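Local coordinates for protein glutathione S-transferase (Sulfitobacter, PDB 4GF0) that binds glutathione and probably acts as a glutathione S-transferase, conjugating the tripeptide to electrophilic substrates, at residues A141-Y153 with Y183-R196. Numbering follows the deposited sequence.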
# COMPACT_ATOMS: atom_id res chain seq x y z
N ALA A 141 3.11 16.40 -3.07
CA ALA A 141 2.30 17.04 -4.10
C ALA A 141 3.15 17.39 -5.32
O ALA A 141 2.70 17.26 -6.47
CB ALA A 141 1.60 18.27 -3.56
N ASP A 142 4.39 17.81 -5.08
CA ASP A 142 5.35 18.09 -6.15
C ASP A 142 5.54 16.88 -7.05
O ASP A 142 5.50 16.97 -8.28
CB ASP A 142 6.72 18.48 -5.57
CG ASP A 142 6.75 19.88 -5.01
OD1 ASP A 142 5.79 20.64 -5.21
OD2 ASP A 142 7.78 20.22 -4.38
N PHE A 143 5.74 15.73 -6.42
CA PHE A 143 5.90 14.47 -7.14
C PHE A 143 4.63 14.03 -7.87
O PHE A 143 4.71 13.52 -8.99
CB PHE A 143 6.35 13.36 -6.20
CG PHE A 143 6.66 12.07 -6.90
CD1 PHE A 143 7.88 11.90 -7.53
CD2 PHE A 143 5.73 11.05 -6.94
CE1 PHE A 143 8.18 10.71 -8.18
CE2 PHE A 143 6.02 9.87 -7.60
CZ PHE A 143 7.24 9.70 -8.21
N VAL A 144 3.48 14.20 -7.24
CA VAL A 144 2.22 13.91 -7.90
C VAL A 144 2.11 14.73 -9.18
O VAL A 144 1.80 14.19 -10.25
CB VAL A 144 1.01 14.23 -6.99
CG1 VAL A 144 -0.29 14.25 -7.81
CG2 VAL A 144 0.91 13.20 -5.88
N GLU A 145 2.38 16.02 -9.06
CA GLU A 145 2.24 16.96 -10.17
C GLU A 145 3.20 16.64 -11.31
O GLU A 145 2.84 16.72 -12.48
CB GLU A 145 2.45 18.40 -9.65
CG GLU A 145 2.34 19.49 -10.70
CD GLU A 145 0.90 19.81 -11.08
OE1 GLU A 145 -0.04 19.31 -10.41
OE2 GLU A 145 0.70 20.56 -12.06
N SER A 146 4.41 16.22 -10.97
CA SER A 146 5.45 16.04 -11.99
C SER A 146 5.53 14.61 -12.52
O SER A 146 5.96 14.39 -13.65
CB SER A 146 6.80 16.44 -11.42
OG SER A 146 7.21 15.50 -10.44
N ASP A 147 5.12 13.63 -11.72
CA ASP A 147 5.44 12.24 -12.03
C ASP A 147 4.30 11.23 -11.92
O ASP A 147 4.47 10.06 -12.27
CB ASP A 147 6.61 11.77 -11.17
CG ASP A 147 7.94 12.28 -11.68
OD1 ASP A 147 8.71 11.47 -12.23
OD2 ASP A 147 8.21 13.49 -11.52
N ILE A 148 3.14 11.67 -11.45
CA ILE A 148 2.01 10.75 -11.34
C ILE A 148 0.85 11.16 -12.22
O ILE A 148 0.33 10.36 -12.99
CB ILE A 148 1.53 10.61 -9.88
CG1 ILE A 148 2.59 9.89 -9.05
CG2 ILE A 148 0.18 9.88 -9.83
CD1 ILE A 148 2.16 9.62 -7.62
N LEU A 149 0.45 12.43 -12.11
CA LEU A 149 -0.74 12.90 -12.80
C LEU A 149 -0.45 13.26 -14.25
O LEU A 149 0.15 14.30 -14.54
CB LEU A 149 -1.29 14.15 -12.10
CG LEU A 149 -2.56 14.08 -11.27
CD1 LEU A 149 -2.93 15.49 -10.84
CD2 LEU A 149 -3.71 13.43 -12.05
N ARG A 150 -0.86 12.40 -15.17
CA ARG A 150 -0.70 12.71 -16.59
C ARG A 150 -1.68 13.81 -17.01
O ARG A 150 -1.31 14.72 -17.76
CB ARG A 150 -0.88 11.46 -17.45
CG ARG A 150 -0.57 11.70 -18.92
CD ARG A 150 -0.42 10.39 -19.70
NE ARG A 150 -0.79 10.58 -21.10
CZ ARG A 150 -0.02 11.19 -22.00
NH1 ARG A 150 1.17 11.67 -21.66
NH2 ARG A 150 -0.45 11.32 -23.26
N GLY A 151 -2.91 13.75 -16.51
CA GLY A 151 -3.88 14.80 -16.75
C GLY A 151 -4.85 14.45 -17.87
O GLY A 151 -4.43 14.02 -18.94
N PRO A 152 -6.16 14.65 -17.64
CA PRO A 152 -6.75 15.19 -16.40
C PRO A 152 -6.70 14.21 -15.23
O PRO A 152 -6.68 14.65 -14.08
CB PRO A 152 -8.21 15.46 -16.78
CG PRO A 152 -8.47 14.56 -17.95
CD PRO A 152 -7.17 14.52 -18.70
N TYR A 153 -6.67 12.91 -15.53
CA TYR A 153 -6.64 11.88 -14.49
C TYR A 153 -5.25 11.28 -14.41
O TYR A 153 -4.38 11.65 -15.20
CB TYR A 153 -7.66 10.78 -14.78
CG TYR A 153 -9.08 11.30 -14.77
CD1 TYR A 153 -9.67 11.75 -13.59
CD2 TYR A 153 -9.83 11.35 -15.94
CE1 TYR A 153 -10.97 12.24 -13.59
CE2 TYR A 153 -11.13 11.84 -15.93
CZ TYR A 153 -11.70 12.27 -14.76
OH TYR A 153 -12.99 12.76 -14.78
N TYR A 183 -0.71 23.85 -7.70
CA TYR A 183 -0.46 22.71 -8.59
C TYR A 183 -1.54 22.63 -9.65
O TYR A 183 -2.63 22.13 -9.37
CB TYR A 183 -0.47 21.42 -7.76
CG TYR A 183 0.53 21.44 -6.63
CD1 TYR A 183 1.83 21.00 -6.83
CD2 TYR A 183 0.18 21.90 -5.38
CE1 TYR A 183 2.75 21.02 -5.81
CE2 TYR A 183 1.10 21.92 -4.35
CZ TYR A 183 2.39 21.48 -4.57
OH TYR A 183 3.31 21.50 -3.55
N PRO A 184 -1.25 23.13 -10.86
CA PRO A 184 -2.29 23.24 -11.89
C PRO A 184 -2.93 21.90 -12.27
O PRO A 184 -4.16 21.85 -12.38
CB PRO A 184 -1.57 23.88 -13.09
CG PRO A 184 -0.10 23.85 -12.76
CD PRO A 184 0.01 23.80 -11.27
N LYS A 185 -2.14 20.85 -12.44
CA LYS A 185 -2.72 19.56 -12.81
C LYS A 185 -3.54 18.94 -11.69
O LYS A 185 -4.61 18.36 -11.94
CB LYS A 185 -1.65 18.59 -13.33
CG LYS A 185 -1.14 18.96 -14.72
CD LYS A 185 -0.38 17.80 -15.36
CE LYS A 185 0.91 17.57 -14.62
NZ LYS A 185 1.62 16.34 -15.09
N ILE A 186 -3.07 19.08 -10.45
CA ILE A 186 -3.84 18.61 -9.31
C ILE A 186 -5.15 19.39 -9.23
O ILE A 186 -6.20 18.82 -8.97
CB ILE A 186 -3.06 18.76 -7.98
CG1 ILE A 186 -1.89 17.77 -7.94
CG2 ILE A 186 -3.97 18.51 -6.78
CD1 ILE A 186 -1.08 17.82 -6.65
N THR A 187 -5.09 20.69 -9.51
CA THR A 187 -6.28 21.53 -9.46
C THR A 187 -7.31 21.08 -10.50
O THR A 187 -8.49 20.91 -10.17
CB THR A 187 -5.94 23.01 -9.68
OG1 THR A 187 -5.12 23.46 -8.59
CG2 THR A 187 -7.20 23.85 -9.74
N THR A 188 -6.86 20.86 -11.73
CA THR A 188 -7.76 20.38 -12.78
C THR A 188 -8.32 19.02 -12.41
O THR A 188 -9.50 18.75 -12.62
CB THR A 188 -7.06 20.32 -14.14
OG1 THR A 188 -6.68 21.64 -14.54
CG2 THR A 188 -8.00 19.73 -15.18
N PHE A 189 -7.46 18.16 -11.86
CA PHE A 189 -7.86 16.82 -11.43
C PHE A 189 -8.97 16.88 -10.38
O PHE A 189 -9.98 16.18 -10.48
CB PHE A 189 -6.63 16.06 -10.90
CG PHE A 189 -6.96 14.81 -10.13
CD1 PHE A 189 -7.36 13.66 -10.80
CD2 PHE A 189 -6.88 14.79 -8.74
CE1 PHE A 189 -7.69 12.49 -10.09
CE2 PHE A 189 -7.19 13.62 -8.03
CZ PHE A 189 -7.60 12.47 -8.71
N MET A 190 -8.80 17.73 -9.37
CA MET A 190 -9.80 17.86 -8.32
C MET A 190 -11.11 18.39 -8.89
O MET A 190 -12.17 17.99 -8.45
CB MET A 190 -9.31 18.78 -7.20
CG MET A 190 -8.04 18.30 -6.49
SD MET A 190 -8.26 16.71 -5.66
CE MET A 190 -9.11 17.22 -4.16
N GLN A 191 -11.03 19.29 -9.86
CA GLN A 191 -12.26 19.80 -10.47
C GLN A 191 -13.01 18.74 -11.26
O GLN A 191 -14.25 18.72 -11.26
CB GLN A 191 -11.96 20.99 -11.36
CG GLN A 191 -11.50 22.19 -10.57
CD GLN A 191 -10.89 23.24 -11.45
OE1 GLN A 191 -10.64 23.00 -12.63
NE2 GLN A 191 -10.66 24.42 -10.88
N GLN A 192 -12.28 17.87 -11.96
CA GLN A 192 -12.93 16.79 -12.69
C GLN A 192 -13.56 15.80 -11.72
O GLN A 192 -14.68 15.36 -11.93
CB GLN A 192 -11.94 16.06 -13.61
CG GLN A 192 -11.37 16.93 -14.73
CD GLN A 192 -12.45 17.44 -15.66
OE1 GLN A 192 -13.44 16.75 -15.93
NE2 GLN A 192 -12.27 18.66 -16.16
N MET A 193 -12.82 15.46 -10.67
CA MET A 193 -13.30 14.50 -9.68
C MET A 193 -14.57 15.00 -8.98
O MET A 193 -15.54 14.25 -8.82
CB MET A 193 -12.21 14.19 -8.65
CG MET A 193 -11.03 13.38 -9.21
SD MET A 193 -11.54 11.74 -9.80
CE MET A 193 -12.00 10.92 -8.27
N THR A 194 -14.53 16.26 -8.57
CA THR A 194 -15.65 16.89 -7.86
C THR A 194 -16.94 16.84 -8.69
O THR A 194 -18.04 16.75 -8.15
CB THR A 194 -15.29 18.35 -7.47
OG1 THR A 194 -14.22 18.33 -6.51
CG2 THR A 194 -16.49 19.07 -6.87
N ALA A 195 -16.78 16.85 -10.01
CA ALA A 195 -17.92 16.88 -10.94
C ALA A 195 -18.46 15.49 -11.26
O ALA A 195 -19.50 15.37 -11.91
CB ALA A 195 -17.52 17.60 -12.22
N ARG A 196 -17.76 14.44 -10.83
CA ARG A 196 -18.17 13.07 -11.15
C ARG A 196 -19.34 12.61 -10.29
O ARG A 196 -19.48 13.01 -9.13
CB ARG A 196 -17.00 12.08 -11.00
CG ARG A 196 -15.91 12.22 -12.07
CD ARG A 196 -14.85 11.13 -11.93
NE ARG A 196 -15.29 9.83 -12.45
CZ ARG A 196 -15.12 9.41 -13.71
NH1 ARG A 196 -14.54 10.20 -14.60
NH2 ARG A 196 -15.55 8.21 -14.08
O HOH W 1 -4.98 16.98 -14.14
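The carboxylate of E145 sits over the first turn of helix 184-194 and takes two backbone N-H groups. E145 OE2 accepts from K185 N at 2.9 Å, with an N-H...O angle of 164°. E145 OE1 accepts from I186 N at 3.0 Å. Both oxygens use their syn lone pairs and take the two N-H groups side by side. CG is anti to the backbone N and the chain bends at chi2 (77°), which turns the group toward that turn. A glutamine in its place would probably leave one of the two N-H groups without an acceptor and remove the negative charge facing the helix start. K185 reaches back the other way: its NZ donates to L149 O at 2.6 Å, nearly in line with the carbonyl, and weakly to E145 O.

The tightly packed part is the buried apolar patch next to these bonds. A141 CB rests over one face of the Y183 ring, a CH-pi contact 3.8 Å from the centroid. I186 CD1 packs on V144 CG1, and L149 wedges between I186 and F189, its CD1 3.7 Å from F189 CB. On the looser solvent side, P152 CB lies 4.0 Å from Q192 CG, and a water bridges P152 O and K185 O.

M193 SD meets the edge of the Y153 ring, a Met-aromatic contact. R196 NH1 donates to Y153 OH in the guanidinium plane, while R196 NE forms a salt bridge with E23.

The axes of 141-148, part of helix 123-148, and of helix 184-194 cross at 85° and come within 9.2 Å, inside the C-terminal GST domain. V144 touches M106 of helix 89-111, M193 packs on F167 of helix 162-170, and E23 on helix 14-23 ties the far end to the thioredoxin-like domain.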